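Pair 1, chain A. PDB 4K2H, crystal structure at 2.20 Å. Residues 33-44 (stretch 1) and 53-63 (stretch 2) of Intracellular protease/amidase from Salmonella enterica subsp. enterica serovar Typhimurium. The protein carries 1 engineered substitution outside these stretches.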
# COMPACT_ATOMS: atom_id res chain seq x y z
N ASP A 33 -6.66 12.86 10.49
CA ASP A 33 -5.28 13.39 10.49
C ASP A 33 -4.27 12.28 10.71
O ASP A 33 -4.38 11.55 11.70
CB ASP A 33 -5.12 14.35 11.64
CG ASP A 33 -4.90 15.73 11.20
OD1 ASP A 33 -5.71 16.25 10.41
OD2 ASP A 33 -3.91 16.31 11.68
N VAL A 34 -3.32 12.15 9.80
CA VAL A 34 -2.24 11.15 9.93
C VAL A 34 -0.87 11.84 9.91
O VAL A 34 -0.62 12.71 9.09
CB VAL A 34 -2.31 10.08 8.82
CG1 VAL A 34 -1.30 8.98 9.09
CG2 VAL A 34 -3.70 9.44 8.75
N GLU A 35 -0.00 11.48 10.85
CA GLU A 35 1.42 11.87 10.80
C GLU A 35 2.30 10.64 10.78
O GLU A 35 2.24 9.81 11.68
CB GLU A 35 1.79 12.71 12.00
CG GLU A 35 1.99 14.18 11.68
CD GLU A 35 2.65 14.94 12.82
OE1 GLU A 35 2.80 14.41 13.94
OE2 GLU A 35 3.04 16.09 12.58
N THR A 36 3.10 10.50 9.74
CA THR A 36 4.14 9.47 9.71
C THR A 36 5.31 9.99 10.56
O THR A 36 5.73 11.14 10.43
CB THR A 36 4.60 9.16 8.26
OG1 THR A 36 4.98 10.36 7.60
CG2 THR A 36 3.48 8.59 7.47
N LEU A 37 5.79 9.15 11.46
CA LEU A 37 6.89 9.52 12.31
C LEU A 37 8.02 8.52 12.15
O LEU A 37 7.84 7.32 12.39
CB LEU A 37 6.43 9.53 13.77
CG LEU A 37 5.25 10.46 14.09
CD1 LEU A 37 4.96 10.48 15.59
CD2 LEU A 37 5.44 11.90 13.60
N ALA A 38 9.19 9.02 11.80
CA ALA A 38 10.40 8.21 11.82
C ALA A 38 10.91 8.10 13.24
O ALA A 38 10.62 8.95 14.06
CB ALA A 38 11.47 8.82 10.93
N CYS A 39 11.70 7.10 13.55
CA CYS A 39 11.97 6.81 14.96
C CYS A 39 13.32 7.19 15.51
O CYS A 39 13.50 7.25 16.73
CB CYS A 39 11.65 5.35 15.23
SG CYS A 39 9.89 5.11 14.87
N ALA A 40 14.28 7.47 14.65
CA ALA A 40 15.56 7.92 15.13
C ALA A 40 15.84 9.31 14.53
O ALA A 40 14.96 10.17 14.54
CB ALA A 40 16.64 6.89 14.78
N GLU A 41 17.02 9.51 13.96
CA GLU A 41 17.53 10.87 13.67
C GLU A 41 17.24 11.35 12.22
O GLU A 41 17.76 12.37 11.79
CB GLU A 41 19.04 10.89 13.91
CG GLU A 41 19.83 9.99 12.93
CD GLU A 41 19.50 8.48 13.06
OE1 GLU A 41 18.99 7.91 12.09
OE2 GLU A 41 19.72 7.87 14.14
N SER A 42 16.42 10.63 11.49
CA SER A 42 16.31 10.84 10.06
C SER A 42 14.83 10.87 9.67
O SER A 42 14.04 10.12 10.23
CB SER A 42 17.02 9.69 9.37
OG SER A 42 16.74 9.73 7.98
N ARG A 43 14.47 11.73 8.73
CA ARG A 43 13.11 11.74 8.19
C ARG A 43 12.93 10.83 7.00
O ARG A 43 11.83 10.29 6.79
CB ARG A 43 12.65 13.16 7.89
CG ARG A 43 12.06 13.78 9.14
CD ARG A 43 11.53 15.18 8.93
NE ARG A 43 10.50 15.19 7.92
CZ ARG A 43 10.04 16.29 7.34
NH1 ARG A 43 10.52 17.45 7.69
NH2 ARG A 43 9.14 16.22 6.39
N ALA A 44 13.99 10.62 6.23
CA ALA A 44 13.95 9.63 5.15
C ALA A 44 14.06 8.26 5.76
O ALA A 44 14.90 8.03 6.61
CB ALA A 44 15.07 9.86 4.15
N MET A 53 10.94 6.78 1.78
CA MET A 53 9.86 7.71 2.03
C MET A 53 10.26 8.74 3.05
O MET A 53 10.93 8.44 4.02
CB MET A 53 8.66 7.01 2.61
CG MET A 53 8.21 5.89 1.77
SD MET A 53 6.57 5.25 2.28
CE MET A 53 6.49 3.93 1.12
N VAL A 54 9.78 9.95 2.86
CA VAL A 54 10.04 10.98 3.82
C VAL A 54 8.88 11.03 4.82
O VAL A 54 7.79 11.46 4.47
CB VAL A 54 10.19 12.33 3.12
CG1 VAL A 54 10.50 13.41 4.13
CG2 VAL A 54 11.27 12.24 2.03
N ALA A 55 9.14 10.62 6.07
CA ALA A 55 8.17 10.83 7.16
C ALA A 55 7.78 12.29 7.39
O ALA A 55 8.56 13.22 7.16
CB ALA A 55 8.67 10.21 8.47
N ASP A 56 6.57 12.49 7.85
CA ASP A 56 6.12 13.85 8.21
C ASP A 56 6.99 14.46 9.31
O ASP A 56 7.33 15.66 9.28
CB ASP A 56 4.65 13.85 8.62
CG ASP A 56 3.72 13.45 7.49
OD1 ASP A 56 3.96 13.89 6.37
OD2 ASP A 56 2.76 12.67 7.69
N SER A 57 7.39 13.65 10.28
CA SER A 57 8.18 14.18 11.38
C SER A 57 8.90 13.04 12.05
O SER A 57 9.02 11.96 11.48
CB SER A 57 7.24 14.95 12.33
OG SER A 57 7.86 15.32 13.54
N THR A 58 9.36 13.26 13.28
CA THR A 58 10.11 12.25 14.00
C THR A 58 9.56 12.14 15.38
O THR A 58 8.88 13.04 15.87
CB THR A 58 11.61 12.60 14.11
OG1 THR A 58 11.78 13.84 14.81
CG2 THR A 58 12.24 12.74 12.76
N LEU A 59 9.86 11.02 16.02
CA LEU A 59 9.42 10.75 17.36
C LEU A 59 9.98 11.78 18.30
O LEU A 59 9.29 12.23 19.25
CB LEU A 59 9.90 9.36 17.77
CG LEU A 59 8.95 8.36 18.36
CD1 LEU A 59 7.63 8.34 17.61
CD2 LEU A 59 9.63 7.00 18.31
N SER A 60 11.22 12.18 18.03
CA SER A 60 11.91 13.17 18.86
C SER A 60 11.20 14.52 18.92
O SER A 60 11.35 15.23 19.90
CB SER A 60 13.35 13.37 18.38
OG SER A 60 13.36 13.88 17.05
N GLU A 61 10.41 14.86 17.91
CA GLU A 61 9.59 16.08 17.91
C GLU A 61 8.18 15.89 18.48
O GLU A 61 7.37 16.81 18.45
CB GLU A 61 9.44 16.60 16.47
CG GLU A 61 10.74 17.06 15.85
CD GLU A 61 11.40 18.12 16.71
OE1 GLU A 61 10.73 19.14 17.00
OE2 GLU A 61 12.57 17.93 17.12
N ARG A 62 7.86 14.71 18.98
CA ARG A 62 6.50 14.44 19.41
C ARG A 62 6.41 13.83 20.79
O ARG A 62 5.47 13.08 21.09
CB ARG A 62 5.84 13.51 18.39
CG ARG A 62 5.68 14.15 17.02
CD ARG A 62 4.57 15.19 17.07
NE ARG A 62 4.31 15.80 15.77
CZ ARG A 62 5.00 16.82 15.27
NH1 ARG A 62 4.69 17.32 14.09
NH2 ARG A 62 5.99 17.37 15.94
N GLN A 63 7.36 14.15 21.65
CA GLN A 63 7.44 13.43 22.91
C GLN A 63 6.30 13.73 23.88
O GLN A 63 5.96 12.87 24.70
CB GLN A 63 8.78 13.62 23.61
CG GLN A 63 9.09 12.45 24.55
CD GLN A 63 10.10 12.79 25.61
OE1 GLN A 63 9.85 13.64 26.49
NE2 GLN A 63 11.23 12.12 25.56
O HOH W 1 5.24 10.33 5.00
O HOH W 2 12.97 10.72 16.37
O HOH W 3 15.14 13.08 15.24

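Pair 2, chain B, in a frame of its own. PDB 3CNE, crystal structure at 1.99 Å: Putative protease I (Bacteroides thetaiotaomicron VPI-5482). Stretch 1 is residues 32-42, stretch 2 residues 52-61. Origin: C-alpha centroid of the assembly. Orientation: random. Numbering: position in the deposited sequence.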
# COMPACT_ATOMS: atom_id res chain seq x y z
N TYR B 32 -7.54 7.49 13.00
CA TYR B 32 -8.35 6.56 12.21
C TYR B 32 -8.44 5.20 12.87
O TYR B 32 -7.59 4.86 13.68
CB TYR B 32 -7.79 6.43 10.79
CG TYR B 32 -6.41 5.79 10.74
CD1 TYR B 32 -6.25 4.42 10.70
CD2 TYR B 32 -5.27 6.59 10.79
CE1 TYR B 32 -4.97 3.84 10.69
CE2 TYR B 32 -4.00 6.04 10.76
CZ TYR B 32 -3.85 4.67 10.72
OH TYR B 32 -2.58 4.17 10.71
N LYS B 33 -9.46 4.43 12.50
CA LYS B 33 -9.64 3.05 12.96
C LYS B 33 -10.09 2.27 11.75
O LYS B 33 -10.92 2.74 10.99
CB LYS B 33 -10.72 3.00 14.04
CG LYS B 33 -10.99 1.61 14.59
CD LYS B 33 -11.88 1.67 15.83
CE LYS B 33 -12.23 0.26 16.26
NZ LYS B 33 -13.07 0.22 17.53
N VAL B 34 -9.51 1.08 11.55
CA VAL B 34 -9.73 0.30 10.35
C VAL B 34 -10.66 -0.88 10.68
O VAL B 34 -10.35 -1.70 11.56
CB VAL B 34 -8.37 -0.21 9.70
CG1 VAL B 34 -8.65 -0.89 8.36
CG2 VAL B 34 -7.36 0.94 9.51
N PHE B 35 -11.76 -0.97 9.92
CA PHE B 35 -12.82 -1.97 10.10
C PHE B 35 -12.85 -2.90 8.93
O PHE B 35 -12.98 -2.46 7.78
CB PHE B 35 -14.23 -1.31 10.24
CG PHE B 35 -14.39 -0.42 11.43
CD1 PHE B 35 -15.00 -0.91 12.60
CD2 PHE B 35 -13.97 0.91 11.40
CE1 PHE B 35 -15.17 -0.08 13.72
CE2 PHE B 35 -14.13 1.74 12.49
CZ PHE B 35 -14.76 1.25 13.68
N ALA B 36 -12.75 -4.20 9.22
CA ALA B 36 -12.90 -5.20 8.18
C ALA B 36 -14.35 -5.34 7.74
O ALA B 36 -15.23 -5.52 8.56
CB ALA B 36 -12.36 -6.57 8.65
N VAL B 37 -14.59 -5.28 6.43
CA VAL B 37 -15.89 -5.65 5.90
C VAL B 37 -15.86 -7.17 5.72
O VAL B 37 -15.75 -7.69 4.60
CB VAL B 37 -16.19 -4.97 4.57
CG1 VAL B 37 -17.60 -5.35 4.11
CG2 VAL B 37 -16.11 -3.44 4.76
N SER B 38 -15.97 -7.85 6.86
CA SER B 38 -15.74 -9.27 6.90
C SER B 38 -16.30 -9.78 8.23
O SER B 38 -16.79 -8.99 9.05
CB SER B 38 -14.24 -9.60 6.75
OG SER B 38 -14.07 -11.00 6.55
N ASP B 39 -16.22 -11.09 8.43
CA ASP B 39 -16.71 -11.70 9.67
C ASP B 39 -15.67 -11.67 10.79
O ASP B 39 -16.01 -11.88 11.97
CB ASP B 39 -17.17 -13.14 9.38
CG ASP B 39 -16.08 -14.01 8.81
OD1 ASP B 39 -15.40 -13.59 7.84
OD2 ASP B 39 -15.89 -15.14 9.32
N THR B 40 -14.40 -11.46 10.43
CA THR B 40 -13.30 -11.30 11.39
C THR B 40 -12.36 -10.16 10.97
O THR B 40 -12.37 -9.73 9.83
CB THR B 40 -12.42 -12.60 11.54
OG1 THR B 40 -11.48 -12.67 10.46
CG2 THR B 40 -13.26 -13.88 11.56
N LYS B 41 -11.54 -9.71 11.91
CA LYS B 41 -10.55 -8.65 11.69
C LYS B 41 -9.47 -9.00 10.67
O LYS B 41 -8.69 -8.12 10.24
CB LYS B 41 -9.80 -8.37 13.00
CG LYS B 41 -10.60 -7.81 14.07
CD LYS B 41 -9.71 -7.20 15.14
CE LYS B 41 -9.11 -8.22 16.09
NZ LYS B 41 -8.37 -7.48 17.19
N GLU B 42 -9.35 -10.29 10.36
CA GLU B 42 -8.28 -10.78 9.51
C GLU B 42 -8.75 -10.78 8.06
O GLU B 42 -9.77 -11.43 7.74
CB GLU B 42 -7.86 -12.19 9.95
CG GLU B 42 -6.69 -12.68 9.14
CD GLU B 42 -6.28 -14.10 9.46
OE1 GLU B 42 -6.02 -14.42 10.65
OE2 GLU B 42 -6.20 -14.89 8.49
N ILE B 52 -4.29 -7.87 9.76
CA ILE B 52 -5.21 -7.91 10.91
C ILE B 52 -5.52 -6.46 11.24
O ILE B 52 -4.65 -5.69 11.64
CB ILE B 52 -4.63 -8.70 12.09
CG1 ILE B 52 -4.14 -10.09 11.59
CG2 ILE B 52 -5.70 -8.85 13.22
CD1 ILE B 52 -3.68 -11.07 12.72
N VAL B 53 -6.77 -6.06 11.02
CA VAL B 53 -7.17 -4.66 11.18
C VAL B 53 -7.72 -4.48 12.61
O VAL B 53 -7.52 -5.36 13.45
CB VAL B 53 -8.11 -4.19 10.07
CG1 VAL B 53 -7.46 -4.38 8.67
CG2 VAL B 53 -9.49 -4.92 10.14
N ASP B 54 -8.37 -3.34 12.90
CA ASP B 54 -8.72 -2.99 14.27
C ASP B 54 -10.00 -3.67 14.76
O ASP B 54 -10.15 -3.93 15.95
CB ASP B 54 -8.85 -1.47 14.44
CG ASP B 54 -7.52 -0.74 14.15
OD1 ASP B 54 -6.45 -1.23 14.60
OD2 ASP B 54 -7.54 0.30 13.45
N ASP B 55 -10.94 -3.89 13.85
CA ASP B 55 -12.28 -4.34 14.26
C ASP B 55 -13.03 -4.79 13.01
O ASP B 55 -12.51 -4.69 11.88
CB ASP B 55 -13.02 -3.17 14.90
CG ASP B 55 -14.03 -3.60 15.96
OD1 ASP B 55 -14.43 -4.80 16.03
OD2 ASP B 55 -14.43 -2.71 16.70
N VAL B 56 -14.25 -5.28 13.22
CA VAL B 56 -15.12 -5.68 12.14
C VAL B 56 -16.22 -4.64 11.99
O VAL B 56 -16.53 -3.93 12.93
CB VAL B 56 -15.73 -7.06 12.38
CG1 VAL B 56 -14.65 -8.14 12.50
CG2 VAL B 56 -16.67 -7.08 13.63
N ILE B 57 -16.81 -4.57 10.79
CA ILE B 57 -17.79 -3.54 10.45
C ILE B 57 -19.07 -3.64 11.29
O ILE B 57 -19.75 -2.63 11.48
CB ILE B 57 -18.11 -3.56 8.92
CG1 ILE B 57 -18.98 -2.33 8.55
CG2 ILE B 57 -18.77 -4.89 8.48
CD1 ILE B 57 -18.77 -1.86 7.12
N ALA B 58 -19.39 -4.85 11.75
CA ALA B 58 -20.58 -5.04 12.63
C ALA B 58 -20.50 -4.14 13.86
O ALA B 58 -21.51 -3.60 14.31
CB ALA B 58 -20.73 -6.51 13.04
N ASN B 59 -19.28 -3.95 14.38
CA ASN B 59 -19.08 -3.13 15.59
C ASN B 59 -19.06 -1.62 15.36
O ASN B 59 -18.99 -0.83 16.31
CB ASN B 59 -17.84 -3.61 16.33
CG ASN B 59 -18.04 -4.94 16.99
OD1 ASN B 59 -19.18 -5.33 17.27
ND2 ASN B 59 -16.95 -5.65 17.24
N LEU B 60 -19.15 -1.22 14.09
CA LEU B 60 -19.27 0.18 13.71
C LEU B 60 -20.74 0.63 13.68
O LEU B 60 -21.04 1.81 13.84
CB LEU B 60 -18.60 0.41 12.34
CG LEU B 60 -18.59 1.83 11.77
CD1 LEU B 60 -17.97 2.83 12.77
CD2 LEU B 60 -17.84 1.89 10.44
N LYS B 61 -21.65 -0.32 13.47
CA LYS B 61 -23.09 -0.03 13.53
C LYS B 61 -23.49 0.60 14.87
O LYS B 61 -23.19 0.08 15.93
CB LYS B 61 -23.90 -1.30 13.31
CG LYS B 61 -24.16 -1.62 11.87
CD LYS B 61 -24.33 -3.12 11.69
CE LYS B 61 -25.49 -3.70 12.49
NZ LYS B 61 -25.80 -5.09 12.07
O HOH W 4 -5.57 2.14 13.40
O HOH W 5 -18.71 -7.89 10.65

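The sharpest difference lies at one pair of matched positions, R62(A) and L60(B), whose side-chain centres fall 5.1 Å apart although their CA atoms superpose within 1.0 Å. In pair 1 the arginine makes a two-pronged salt bridge with E35(A): R62(A) NE donates to E35(A) OE1 at 2.7 Å and R62(A) NH1 to E35(A) OE2 at 2.6 Å, so the carboxylate meets the edge of the guanidinium, where its N-H groups point. In pair 2 the leucine packs on an aromatic ring instead. L60(B) CB sits 4.0 Å from the centroid of the F35(B) ring, over its face, and L60(B) CD1 lies 3.7 Å from F35(B) CZ. L37(A), the match of F35(B), is shorter; its CD1 lies 4.0 Å from L59(A) CD1 and 4.0 Å from R62(A) CG, so the arginine's aliphatic stem still meets an apolar neighbour while its charged end reaches E35(A).

The position of E35(A) is taken by K33(B), and the charge is reversed along with the partner. K33(B), extended with every chi angle t, brings NZ to 3.3 Å from D55(B) OD2, a salt bridge with a weak hydrogen bond. D55(B) matches S57(A), whose short side chain carries no charge. D55(B) OD1 also accepts from N59(B) ND2 at 2.9 Å, tying the strand to the 3-10 turn.

Beneath these differences the backbones agree to 0.6 Å over 14 central residues. Each pair has two parallel bridges, L37(A) with S57(A) and A38(A) with T58(A), matched by F35(B) with D55(B) and A36(B) with V56(B), and then one antiparallel bridge, A44(A) with V54(A) or E42(B) with I52(B). The alternating bonds recur: A38(A) N to S57(A) O at 3.0 Å and L59(A) N to A38(A) O at 3.0 Å correspond to A36(B) N to D55(B) O at 2.7 Å and I57(B) N to A36(B) O at 2.9 Å.

An aspartate occupies the same position in both pairs where the parallel ladder begins. D56(A) OD2 accepts from T36(A) N at 3.0 Å, and D54(B) OD2 from V34(B) N at 2.8 Å; its short carboxylate reaches a strand amide just ahead of the first bridge. Beside it, T36(A) is polar: its OG1 accepts from D56(A) N at 2.7 Å and is bound to water 1 at 2.6 Å. V34(B) has only methyls there, and its CG1 packs 3.7 Å from V53(B) CG1.

Two residues further along, both pairs have alanine, at A38(A) and A36(B), but its neighbour in the second stretch differs in size. A38(A) CB lies 4.0 Å from A55(A) CB, whereas A36(B) CB meets V53(B) CG2 at 3.6 Å. The small methyl of the alanine lets either neighbour pack against it: alanine in pair 1 brings up its CB, and valine in pair 2 brings a branch methyl closer.

Finally, R43(A) and K41(B) lay long side chains across the second stretch. R43(A) NE donates to A55(A) O at 2.9 Å; K41(B) offers a methylene, its CD lying 3.4 Å from D54(B) O.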